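Local coordinates for protein adenine phosphoribosyltransferase (Leishmania donovani, PDB 1QB8) that probably makes AMP and diphosphate from adenine and 5-phospho-alpha-D-ribose 1-diphosphate, the single step of AMP synthesis by adenine salvage, at residues A[27-32]-A[41-46]; A[76-81]-A[152-157]; A[141-146]-A[156-161]; A[145-150]-A[173-178]. All blocks are in the same frame, centred on the assembly; numbering follows the deposited sequence.

From the N terminus, contact 1 comes first and is complete before the others begin. It closes the short loop of the hairpin 28-29/41-42. Contact 2 closes a loop of 70 residues, from strand 74-78 to helix 152-163. Contact 3 starts inside that loop, at strand 140-145, and ends on the same helix, sharing Ser-156 and Gly-157 with contact 2. Contact 4 starts on the stretch that contact 3 starts on, shares Asp-145 and Asp-146 with it, and crosses contact 2. Contacts 2 and 3 lay one helix on neighbouring strands of the main sheet. Contact 4 pairs strands of a small parallel sheet. All four touch AMP.

Contact 1: A[27-32]-A[41-46]; sequences RWYSPV and FADVSS. With AMP (adenosine monophosphate), chain C.
Tyr-29 has CG anti to its carbonyl carbon (chi1 -61°), and Asp-43 has CG trans to the backbone N (chi1 -176°). These two torsions bring the ring edge and the acid together across a beta hairpin, made of strands 28-29 and 41-42. The edge atom Tyr-29 CE2 lies 3.5 Å from Asp-43 CB. Ring and carboxylate planes are turned 64° apart. Water 1 joins their polar ends. It sits in the plane of the ring, 2.6 Å from Tyr-29 OH, and donates to Asp-43 OD2. The other carboxylate oxygen, Asp-43 OD1, is met from above its plane by Ser-45 N at 3.1 Å. That is a capping bond in the turn that leads into the helix. Gly-108 and Ala-107 of the second subunit pack against Tyr-29 and Asp-43.

The backbone holds the hairpin. Tyr-29 and Phe-41 form a hydrogen-bonded antiparallel pair, with Phe-41 N 2.8 Å from Tyr-29 O. Trp-28 and Ala-42 are the neighbouring non-hydrogen-bonded pair. Asp-43 N adds a bond of 3.1 Å to Arg-27 O.

Strand 41-42 also lines the adenine pocket. One face of the Phe-41 ring takes the base, with AMP C2 3.6 Å above the ring plane and offset toward the rim. Ala-42 N reads the base directly, donating to AMP N1 at 2.9 Å.

Contact 2: A[76-81]-A[152-157]; sequences LGFDAR and GTALSG. With AMP (adenosine monophosphate), chain C.
This contact belongs to the nucleotide site of the phosphoribosyltransferase fold, where Phe-78 at the end of strand 74-78 packs on Thr-153 in the first turn of helix 152-163. The short strand and helix segments run roughly antiparallel, at 150°, with their axes 9.9 Å apart. Phe-78 and Thr-153 lie alongside with their side chains pointing opposite ways. Phe-78 CD2 lies 3.5 Å from Thr-153 CG2. Further along the ring, Phe-78 CE2 reaches Ala-154 CA at 3.7 Å, and Phe-78 CZ lies 4.2 Å from Gly-157 CA.

Thr-153 serves both sides. Its methyl CG2 is trans to the backbone N and meets the ring, while its hydroxyl turns to the phosphate. Thr-153 OG1 donates to AMP O1P at 2.7 Å. Thr-153 N donates to AMP O1P as well, at 3.1 Å. At the far end of 76-81 the edge of the Arg-81 guanidinium takes the ribose, with Arg-81 NH1 2.7 Å from AMP O2'. Arg-81 also makes a salt bridge to Asp-146.

One phosphate oxygen is thus gripped by two donors at the N-terminal end of a helix, where the helix dipole probably helps to stabilise its negative charge.

Contact 3: A[141-146]-A[156-161]; sequences VVLIDD and SGLQLV. With AMP (adenosine monophosphate), chain C.
Leu-143 packs on Val-161, and well beyond them, near the C-terminal end of strand 140-145, the flat groups are the carboxylates of Asp-145 and Asp-146. Neither touches the helix segment. Above the plane of the Asp-145 carboxylate comes Asp-146 N, which donates to Asp-145 OD2 at 2.8 Å, 41° out of that plane. The other oxygen, Asp-145 OD1, lies 2.5 Å from AMP O3'. Asp-146 turns its OD2 toward the other ribose hydroxyl, O2'. Its OD1 makes a salt bridge to Arg-81 NE.

The contact with the helix is apolar and lies further back along the strand. Strand segment 141-145 and helix segment 156-161 run nearly antiparallel, at 157°, with axes 9.8 Å apart. Leu-143 carries most of the contact from the strand. Its CG is anti to the carbonyl carbon (chi1 -82°), and its two methyls part over the helix. Leu-143 CD2 rests on bare backbone, 3.7 Å from Gly-157 C, and also touches Leu-158 CD2 at 3.9 Å. Leu-143 CD1 meets Val-161 CG2, also at 3.9 Å. Two residues earlier on the strand, Val-141 CG2 touches Val-161 CG1 at 4.0 Å. Leu-76, Phe-78 and Met-171 of the flanking strands pack beside these residues.

Strand 140-145, helix 152-163 and the neighbouring parallel strand 167-173 form a beta-alpha-beta crossover. In this protein Asp-145 also binds magnesium. The paired acids near the end of the first strand are typical of the ribose-binding (PRPP) motif of type I phosphoribosyltransferases.

Contact 4: A[145-150]-A[173-178]; sequences DDVLAT and SILSIP. With AMP (adenosine monophosphate), chain C.
Val-147 and Leu-175 are paired in a small parallel sheet, in which strand 147-148 lies beside 175-176 and 203-204 completes the order. The backbone at this pairing is tight. Leu-175 N donates to Asp-146 O at 2.8 Å, and Leu-148 N to Leu-175 O at the same distance. Ile-177 N closes the ladder on Leu-148 O at 3.0 Å.

The side chains here are mostly buried, though Ile-177 is partly exposed, and Val-147 makes apolar contacts with Leu-175 and Ile-177. Val-147 has CG1 trans to the backbone N (chi1 179°), which carries that methyl across to Ile-177, with Val-147 CG1 3.9 Å from Ile-177 CG1. Its other methyl, Val-147 CG2, turns to Leu-175 CD2 and to the adenine of AMP. On the other face of the sheet Leu-148 CB packs on Ser-173.

Past Ala-149 the two segments part toward solvent, and Thr-150 and Pro-178 are exposed. This end of 145-150 begins the phosphate-binding loop. Ala-149 N donates to AMP O2P at 3.0 Å, and Thr-150 N to AMP O3P at 2.9 Å. Water takes over from direct pairing here. Water 2 donates to both carbonyls, 2.7 Å from Ala-149 O and 2.8 Å from Ile-177 O.

Contact 1: A[27-32]-A[41-46]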
# COMPACT_ATOMS: atom_id res chain seq x y z
N ARG A 27 8.95 13.80 8.72
CA ARG A 27 8.37 14.32 9.95
C ARG A 27 8.17 13.15 10.90
O ARG A 27 7.71 12.09 10.50
CB ARG A 27 7.02 14.99 9.66
CG ARG A 27 7.12 16.32 8.94
CD ARG A 27 7.81 17.37 9.79
NE ARG A 27 7.94 18.65 9.10
CZ ARG A 27 8.84 18.91 8.16
NH1 ARG A 27 8.87 20.11 7.59
NH2 ARG A 27 9.72 17.98 7.78
N TRP A 28 8.58 13.34 12.15
CA TRP A 28 8.41 12.29 13.17
C TRP A 28 7.50 12.78 14.29
O TRP A 28 7.36 13.99 14.49
CB TRP A 28 9.77 11.80 13.71
CG TRP A 28 10.61 12.85 14.42
CD1 TRP A 28 11.64 13.57 13.89
CD2 TRP A 28 10.50 13.25 15.80
NE1 TRP A 28 12.18 14.40 14.85
CE2 TRP A 28 11.50 14.22 16.02
CE3 TRP A 28 9.66 12.89 16.85
CZ2 TRP A 28 11.68 14.84 17.27
CZ3 TRP A 28 9.84 13.50 18.10
CH2 TRP A 28 10.84 14.46 18.29
N TYR A 29 6.88 11.86 15.01
CA TYR A 29 5.95 12.20 16.09
C TYR A 29 6.20 11.41 17.38
O TYR A 29 6.56 10.23 17.34
CB TYR A 29 4.50 11.94 15.65
CG TYR A 29 4.06 12.74 14.45
CD1 TYR A 29 3.36 13.94 14.61
CD2 TYR A 29 4.39 12.33 13.16
CE1 TYR A 29 3.00 14.71 13.50
CE2 TYR A 29 4.05 13.10 12.05
CZ TYR A 29 3.36 14.28 12.23
OH TYR A 29 3.07 15.05 11.13
N SER A 30 6.00 12.08 18.52
CA SER A 30 6.18 11.44 19.82
C SER A 30 4.88 10.69 20.13
O SER A 30 3.88 10.89 19.46
CB SER A 30 6.51 12.49 20.90
OG SER A 30 5.44 13.40 21.08
N PRO A 31 4.89 9.83 21.17
CA PRO A 31 3.71 9.04 21.56
C PRO A 31 2.33 9.69 21.63
O PRO A 31 1.36 9.09 21.17
CB PRO A 31 4.14 8.46 22.91
CG PRO A 31 5.60 8.20 22.68
CD PRO A 31 6.04 9.50 22.03
N VAL A 32 2.21 10.89 22.19
CA VAL A 32 0.89 11.54 22.28
C VAL A 32 0.39 12.04 20.93
O VAL A 32 -0.76 12.50 20.81
CB VAL A 32 0.86 12.72 23.29
CG1 VAL A 32 1.02 12.21 24.71
CG2 VAL A 32 1.94 13.74 22.95
N PHE A 41 8.15 8.41 15.98
CA PHE A 41 7.47 7.64 14.93
C PHE A 41 7.64 8.37 13.59
O PHE A 41 7.14 9.49 13.42
CB PHE A 41 5.98 7.46 15.26
CG PHE A 41 5.22 6.63 14.25
CD1 PHE A 41 5.07 5.26 14.41
CD2 PHE A 41 4.61 7.23 13.14
CE1 PHE A 41 4.34 4.50 13.49
CE2 PHE A 41 3.88 6.48 12.22
CZ PHE A 41 3.75 5.12 12.39
N ALA A 42 8.35 7.74 12.66
CA ALA A 42 8.57 8.33 11.34
C ALA A 42 7.32 8.14 10.49
O ALA A 42 6.97 7.01 10.12
CB ALA A 42 9.78 7.71 10.68
N ASP A 43 6.64 9.24 10.20
CA ASP A 43 5.40 9.23 9.43
C ASP A 43 5.65 9.12 7.92
O ASP A 43 6.19 10.04 7.30
CB ASP A 43 4.58 10.47 9.78
CG ASP A 43 3.24 10.52 9.09
OD1 ASP A 43 2.75 9.49 8.59
OD2 ASP A 43 2.67 11.62 9.05
N VAL A 44 5.22 8.01 7.33
CA VAL A 44 5.39 7.76 5.90
C VAL A 44 4.61 8.76 5.05
O VAL A 44 4.96 9.01 3.89
CB VAL A 44 4.99 6.31 5.54
CG1 VAL A 44 3.47 6.16 5.51
CG2 VAL A 44 5.61 5.91 4.22
N SER A 45 3.55 9.34 5.62
CA SER A 45 2.73 10.34 4.93
C SER A 45 3.56 11.59 4.63
O SER A 45 3.30 12.27 3.64
CB SER A 45 1.52 10.75 5.78
OG SER A 45 0.56 9.72 5.85
N SER A 46 4.53 11.90 5.48
CA SER A 46 5.39 13.07 5.25
C SER A 46 6.19 12.89 3.96
O SER A 46 6.68 13.86 3.38
CB SER A 46 6.32 13.33 6.44
OG SER A 46 7.20 12.25 6.66
P AMP C . 10.53 -4.08 12.36
O1P AMP C . 9.91 -5.40 12.06
O2P AMP C . 11.75 -3.69 11.64
O3P AMP C . 10.79 -3.98 13.93
O5' AMP C . 9.50 -2.99 12.16
C5' AMP C . 8.06 -3.30 11.76
C4' AMP C . 7.39 -2.14 11.05
O4' AMP C . 6.98 -1.21 12.05
C3' AMP C . 8.32 -1.37 10.08
O3' AMP C . 8.08 -1.66 8.72
C2' AMP C . 8.01 0.09 10.23
O2' AMP C . 6.90 0.37 9.38
C1' AMP C . 7.59 -0.00 11.70
N9 AMP C . 8.17 0.85 12.70
C8 AMP C . 9.06 0.51 13.68
N7 AMP C . 9.61 1.56 14.22
C5 AMP C . 9.06 2.67 13.59
C6 AMP C . 9.23 4.07 13.72
N6 AMP C . 10.09 4.62 14.61
N1 AMP C . 8.49 4.85 12.89
C2 AMP C . 7.66 4.30 12.01
N3 AMP C . 7.40 3.00 11.79
C4 AMP C . 8.14 2.20 12.62
O HOH W 1 3.63 14.16 8.78

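Contact 2: A[76-81]-A[152-157]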
# COMPACT_ATOMS: atom_id res chain seq x y z
N LEU A 76 9.06 -7.52 -3.58
CA LEU A 76 8.18 -7.99 -2.51
C LEU A 76 8.05 -6.88 -1.46
O LEU A 76 8.99 -6.60 -0.73
CB LEU A 76 8.75 -9.25 -1.86
CG LEU A 76 8.04 -9.77 -0.60
CD1 LEU A 76 6.67 -10.31 -0.97
CD2 LEU A 76 8.88 -10.86 0.04
N GLY A 77 6.87 -6.25 -1.40
CA GLY A 77 6.64 -5.18 -0.45
C GLY A 77 5.89 -5.65 0.77
O GLY A 77 5.01 -6.50 0.68
N PHE A 78 6.22 -5.06 1.91
CA PHE A 78 5.62 -5.42 3.19
C PHE A 78 4.35 -4.62 3.49
O PHE A 78 4.30 -3.41 3.28
CB PHE A 78 6.64 -5.23 4.32
CG PHE A 78 7.93 -6.02 4.15
CD1 PHE A 78 8.10 -6.94 3.11
CD2 PHE A 78 8.99 -5.83 5.04
CE1 PHE A 78 9.29 -7.65 2.97
CE2 PHE A 78 10.18 -6.54 4.91
CZ PHE A 78 10.33 -7.46 3.86
N ASP A 79 3.32 -5.31 3.97
CA ASP A 79 2.02 -4.72 4.32
C ASP A 79 2.21 -3.79 5.54
O ASP A 79 2.71 -4.23 6.57
CB ASP A 79 1.06 -5.87 4.68
CG ASP A 79 -0.39 -5.43 4.82
OD1 ASP A 79 -0.69 -4.22 4.88
OD2 ASP A 79 -1.26 -6.32 4.90
N ALA A 80 1.85 -2.51 5.44
CA ALA A 80 1.22 -1.90 4.27
C ALA A 80 2.09 -0.81 3.66
O ALA A 80 1.89 -0.42 2.51
CB ALA A 80 -0.12 -1.29 4.67
N ARG A 81 3.04 -0.29 4.43
CA ARG A 81 3.86 0.80 3.94
C ARG A 81 4.80 0.47 2.79
O ARG A 81 5.19 1.35 2.03
CB ARG A 81 4.53 1.52 5.11
CG ARG A 81 3.47 2.02 6.09
CD ARG A 81 4.00 3.01 7.08
NE ARG A 81 4.69 2.40 8.20
CZ ARG A 81 4.17 2.33 9.42
NH1 ARG A 81 4.84 1.77 10.41
NH2 ARG A 81 2.96 2.80 9.62
N GLY A 152 12.33 -7.68 12.33
CA GLY A 152 11.46 -8.84 12.41
C GLY A 152 10.70 -9.11 11.13
O GLY A 152 10.54 -10.26 10.72
N THR A 153 10.24 -8.05 10.48
CA THR A 153 9.49 -8.19 9.23
C THR A 153 10.42 -8.59 8.09
O THR A 153 10.07 -9.42 7.26
CB THR A 153 8.82 -6.87 8.86
OG1 THR A 153 8.33 -6.25 10.06
CG2 THR A 153 7.65 -7.13 7.95
N ALA A 154 11.61 -7.98 8.07
CA ALA A 154 12.63 -8.27 7.06
C ALA A 154 12.98 -9.75 7.07
O ALA A 154 13.10 -10.39 6.02
CB ALA A 154 13.88 -7.43 7.31
N LEU A 155 13.12 -10.29 8.28
CA LEU A 155 13.44 -11.69 8.47
C LEU A 155 12.31 -12.57 7.92
O LEU A 155 12.57 -13.64 7.39
CB LEU A 155 13.68 -11.99 9.94
CG LEU A 155 13.97 -13.44 10.31
CD1 LEU A 155 15.21 -13.96 9.57
CD2 LEU A 155 14.15 -13.55 11.82
N SER A 156 11.07 -12.12 8.08
CA SER A 156 9.93 -12.87 7.54
C SER A 156 10.08 -12.91 6.02
O SER A 156 9.86 -13.95 5.39
CB SER A 156 8.60 -12.23 7.93
OG SER A 156 8.17 -12.68 9.20
N GLY A 157 10.49 -11.78 5.45
CA GLY A 157 10.71 -11.68 4.01
C GLY A 157 11.79 -12.65 3.57
O GLY A 157 11.59 -13.42 2.64
P AMP C . 10.53 -4.08 12.36
O1P AMP C . 9.91 -5.40 12.06
O2P AMP C . 11.75 -3.69 11.64
O3P AMP C . 10.79 -3.98 13.93
O5' AMP C . 9.50 -2.99 12.16
C5' AMP C . 8.06 -3.30 11.76
C4' AMP C . 7.39 -2.14 11.05
O4' AMP C . 6.98 -1.21 12.05
C3' AMP C . 8.32 -1.37 10.08
O3' AMP C . 8.08 -1.66 8.72
C2' AMP C . 8.01 0.09 10.23
O2' AMP C . 6.90 0.37 9.38
C1' AMP C . 7.59 -0.00 11.70
N9 AMP C . 8.17 0.85 12.70
C8 AMP C . 9.06 0.51 13.68
N7 AMP C . 9.61 1.56 14.22
C5 AMP C . 9.06 2.67 13.59
C6 AMP C . 9.23 4.07 13.72
N6 AMP C . 10.09 4.62 14.61
N1 AMP C . 8.49 4.85 12.89
C2 AMP C . 7.66 4.30 12.01
N3 AMP C . 7.40 3.00 11.79
C4 AMP C . 8.14 2.20 12.62

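Contact 3: A[141-146]-A[156-161]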
# COMPACT_ATOMS: atom_id res chain seq x y z
N VAL A 141 14.56 -11.50 -5.85
CA VAL A 141 13.62 -10.60 -5.20
C VAL A 141 14.19 -9.45 -4.39
O VAL A 141 15.07 -9.64 -3.54
CB VAL A 141 12.72 -11.41 -4.24
CG1 VAL A 141 11.54 -10.57 -3.76
CG2 VAL A 141 12.24 -12.69 -4.90
N VAL A 142 13.62 -8.27 -4.63
CA VAL A 142 13.98 -7.07 -3.89
C VAL A 142 12.90 -6.92 -2.82
O VAL A 142 11.70 -6.91 -3.14
CB VAL A 142 13.98 -5.83 -4.80
CG1 VAL A 142 14.22 -4.57 -3.97
CG2 VAL A 142 15.04 -5.96 -5.86
N LEU A 143 13.30 -6.87 -1.55
CA LEU A 143 12.37 -6.70 -0.44
C LEU A 143 12.30 -5.21 -0.12
O LEU A 143 13.34 -4.54 -0.09
CB LEU A 143 12.85 -7.46 0.80
CG LEU A 143 12.57 -8.96 0.92
CD1 LEU A 143 13.07 -9.69 -0.30
CD2 LEU A 143 13.25 -9.50 2.16
N ILE A 144 11.09 -4.69 0.14
CA ILE A 144 10.93 -3.26 0.43
C ILE A 144 9.88 -2.91 1.48
O ILE A 144 8.82 -3.51 1.54
CB ILE A 144 10.66 -2.46 -0.88
CG1 ILE A 144 10.80 -0.95 -0.62
CG2 ILE A 144 9.29 -2.76 -1.42
CD1 ILE A 144 10.78 -0.10 -1.88
N ASP A 145 10.22 -1.93 2.32
CA ASP A 145 9.35 -1.43 3.38
C ASP A 145 9.81 0.00 3.66
O ASP A 145 10.88 0.40 3.18
CB ASP A 145 9.50 -2.28 4.64
CG ASP A 145 8.31 -2.15 5.58
OD1 ASP A 145 8.30 -2.87 6.60
OD2 ASP A 145 7.38 -1.37 5.31
N ASP A 146 9.04 0.77 4.43
CA ASP A 146 9.44 2.14 4.72
C ASP A 146 10.53 2.29 5.79
O ASP A 146 11.54 2.95 5.56
CB ASP A 146 8.24 3.04 5.04
CG ASP A 146 7.60 2.73 6.38
OD1 ASP A 146 7.07 3.68 7.00
OD2 ASP A 146 7.61 1.55 6.80
N SER A 156 11.07 -12.12 8.08
CA SER A 156 9.93 -12.87 7.54
C SER A 156 10.08 -12.91 6.02
O SER A 156 9.86 -13.95 5.39
CB SER A 156 8.60 -12.23 7.93
OG SER A 156 8.17 -12.68 9.20
N GLY A 157 10.49 -11.78 5.45
CA GLY A 157 10.71 -11.68 4.01
C GLY A 157 11.79 -12.65 3.57
O GLY A 157 11.59 -13.42 2.64
N LEU A 158 12.92 -12.64 4.27
CA LEU A 158 14.03 -13.54 3.94
C LEU A 158 13.59 -15.01 3.98
O LEU A 158 13.82 -15.76 3.04
CB LEU A 158 15.20 -13.34 4.91
CG LEU A 158 15.78 -11.93 5.06
CD1 LEU A 158 16.88 -11.92 6.12
CD2 LEU A 158 16.31 -11.44 3.73
N GLN A 159 12.92 -15.40 5.06
CA GLN A 159 12.45 -16.78 5.19
C GLN A 159 11.54 -17.19 4.04
O GLN A 159 11.69 -18.29 3.50
CB GLN A 159 11.70 -16.96 6.51
CG GLN A 159 12.56 -16.82 7.75
CD GLN A 159 11.75 -16.90 9.02
OE1 GLN A 159 10.54 -16.67 9.02
NE2 GLN A 159 12.41 -17.21 10.13
N LEU A 160 10.62 -16.32 3.67
CA LEU A 160 9.67 -16.61 2.59
C LEU A 160 10.33 -16.74 1.21
O LEU A 160 9.95 -17.60 0.42
CB LEU A 160 8.54 -15.59 2.57
CG LEU A 160 7.66 -15.64 3.83
CD1 LEU A 160 6.75 -14.44 3.91
CD2 LEU A 160 6.86 -16.93 3.84
N VAL A 161 11.31 -15.88 0.93
CA VAL A 161 12.01 -15.93 -0.35
C VAL A 161 12.88 -17.20 -0.38
O VAL A 161 12.95 -17.91 -1.39
CB VAL A 161 12.88 -14.66 -0.57
CG1 VAL A 161 13.75 -14.81 -1.80
CG2 VAL A 161 11.99 -13.44 -0.71
P AMP C . 10.53 -4.08 12.36
O1P AMP C . 9.91 -5.40 12.06
O2P AMP C . 11.75 -3.69 11.64
O3P AMP C . 10.79 -3.98 13.93
O5' AMP C . 9.50 -2.99 12.16
C5' AMP C . 8.06 -3.30 11.76
C4' AMP C . 7.39 -2.14 11.05
O4' AMP C . 6.98 -1.21 12.05
C3' AMP C . 8.32 -1.37 10.08
O3' AMP C . 8.08 -1.66 8.72
C2' AMP C . 8.01 0.09 10.23
O2' AMP C . 6.90 0.37 9.38
C1' AMP C . 7.59 -0.00 11.70
N9 AMP C . 8.17 0.85 12.70
C8 AMP C . 9.06 0.51 13.68
N7 AMP C . 9.61 1.56 14.22
C5 AMP C . 9.06 2.67 13.59
C6 AMP C . 9.23 4.07 13.72
N6 AMP C . 10.09 4.62 14.61
N1 AMP C . 8.49 4.85 12.89
C2 AMP C . 7.66 4.30 12.01
N3 AMP C . 7.40 3.00 11.79
C4 AMP C . 8.14 2.20 12.62

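Contact 4: A[145-150]-A[173-178]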
# COMPACT_ATOMS: atom_id res chain seq x y z
N ASP A 145 10.22 -1.93 2.32
CA ASP A 145 9.35 -1.43 3.38
C ASP A 145 9.81 0.00 3.66
O ASP A 145 10.88 0.40 3.18
CB ASP A 145 9.50 -2.28 4.64
CG ASP A 145 8.31 -2.15 5.58
OD1 ASP A 145 8.30 -2.87 6.60
OD2 ASP A 145 7.38 -1.37 5.31
N ASP A 146 9.04 0.77 4.43
CA ASP A 146 9.44 2.14 4.72
C ASP A 146 10.53 2.29 5.79
O ASP A 146 11.54 2.95 5.56
CB ASP A 146 8.24 3.04 5.04
CG ASP A 146 7.60 2.73 6.38
OD1 ASP A 146 7.07 3.68 7.00
OD2 ASP A 146 7.61 1.55 6.80
N VAL A 147 10.34 1.63 6.93
CA VAL A 147 11.30 1.73 8.03
C VAL A 147 11.85 0.39 8.49
O VAL A 147 11.10 -0.56 8.72
CB VAL A 147 10.67 2.43 9.27
CG1 VAL A 147 11.68 2.50 10.40
CG2 VAL A 147 10.20 3.83 8.92
N LEU A 148 13.18 0.30 8.58
CA LEU A 148 13.83 -0.91 9.08
C LEU A 148 14.14 -0.59 10.54
O LEU A 148 14.93 0.32 10.82
CB LEU A 148 15.13 -1.22 8.33
CG LEU A 148 15.92 -2.44 8.84
CD1 LEU A 148 15.23 -3.73 8.43
CD2 LEU A 148 17.34 -2.43 8.32
N ALA A 149 13.48 -1.29 11.46
CA ALA A 149 13.67 -1.07 12.89
C ALA A 149 14.36 -2.28 13.55
O ALA A 149 15.58 -2.35 13.56
CB ALA A 149 12.33 -0.77 13.56
N THR A 150 13.59 -3.22 14.08
CA THR A 150 14.17 -4.41 14.71
C THR A 150 14.51 -5.49 13.68
O THR A 150 15.28 -6.41 13.96
CB THR A 150 13.24 -5.04 15.77
OG1 THR A 150 12.11 -5.65 15.13
CG2 THR A 150 12.76 -3.98 16.76
N SER A 173 15.02 -0.09 2.55
CA SER A 173 14.14 0.66 3.43
C SER A 173 14.37 2.13 3.19
O SER A 173 15.48 2.55 2.84
CB SER A 173 14.42 0.32 4.89
OG SER A 173 15.74 0.67 5.26
N ILE A 174 13.31 2.93 3.31
CA ILE A 174 13.45 4.37 3.13
C ILE A 174 14.27 4.90 4.31
O ILE A 174 15.23 5.65 4.12
CB ILE A 174 12.07 5.08 3.11
CG1 ILE A 174 11.20 4.50 1.98
CG2 ILE A 174 12.25 6.58 2.93
CD1 ILE A 174 11.81 4.59 0.59
N LEU A 175 13.92 4.46 5.51
CA LEU A 175 14.59 4.88 6.73
C LEU A 175 15.04 3.69 7.56
O LEU A 175 14.33 2.69 7.68
CB LEU A 175 13.64 5.72 7.58
CG LEU A 175 14.23 6.28 8.88
CD1 LEU A 175 15.06 7.50 8.57
CD2 LEU A 175 13.11 6.63 9.84
N SER A 176 16.22 3.82 8.16
CA SER A 176 16.75 2.77 9.03
C SER A 176 17.01 3.37 10.41
O SER A 176 17.27 4.57 10.54
CB SER A 176 18.04 2.19 8.46
OG SER A 176 19.02 3.19 8.31
N ILE A 177 16.87 2.53 11.44
CA ILE A 177 17.10 2.93 12.83
C ILE A 177 18.28 2.07 13.29
O ILE A 177 18.10 1.12 14.05
CB ILE A 177 15.88 2.58 13.73
CG1 ILE A 177 14.55 2.95 13.05
CG2 ILE A 177 16.00 3.26 15.07
CD1 ILE A 177 14.43 4.39 12.71
N PRO A 178 19.50 2.42 12.84
CA PRO A 178 20.75 1.71 13.16
C PRO A 178 20.98 1.33 14.63
O PRO A 178 21.74 0.39 14.92
CB PRO A 178 21.83 2.65 12.62
CG PRO A 178 21.17 3.99 12.67
CD PRO A 178 19.81 3.69 12.17
P AMP C . 10.53 -4.08 12.36
O1P AMP C . 9.91 -5.40 12.06
O2P AMP C . 11.75 -3.69 11.64
O3P AMP C . 10.79 -3.98 13.93
O5' AMP C . 9.50 -2.99 12.16
C5' AMP C . 8.06 -3.30 11.76
C4' AMP C . 7.39 -2.14 11.05
O4' AMP C . 6.98 -1.21 12.05
C3' AMP C . 8.32 -1.37 10.08
O3' AMP C . 8.08 -1.66 8.72
C2' AMP C . 8.01 0.09 10.23
O2' AMP C . 6.90 0.37 9.38
C1' AMP C . 7.59 -0.00 11.70
N9 AMP C . 8.17 0.85 12.70
C8 AMP C . 9.06 0.51 13.68
N7 AMP C . 9.61 1.56 14.22
C5 AMP C . 9.06 2.67 13.59
C6 AMP C . 9.23 4.07 13.72
N6 AMP C . 10.09 4.62 14.61
N1 AMP C . 8.49 4.85 12.89
C2 AMP C . 7.66 4.30 12.01
N3 AMP C . 7.40 3.00 11.79
C4 AMP C . 8.14 2.20 12.62
O HOH W 2 17.98 -1.39 12.85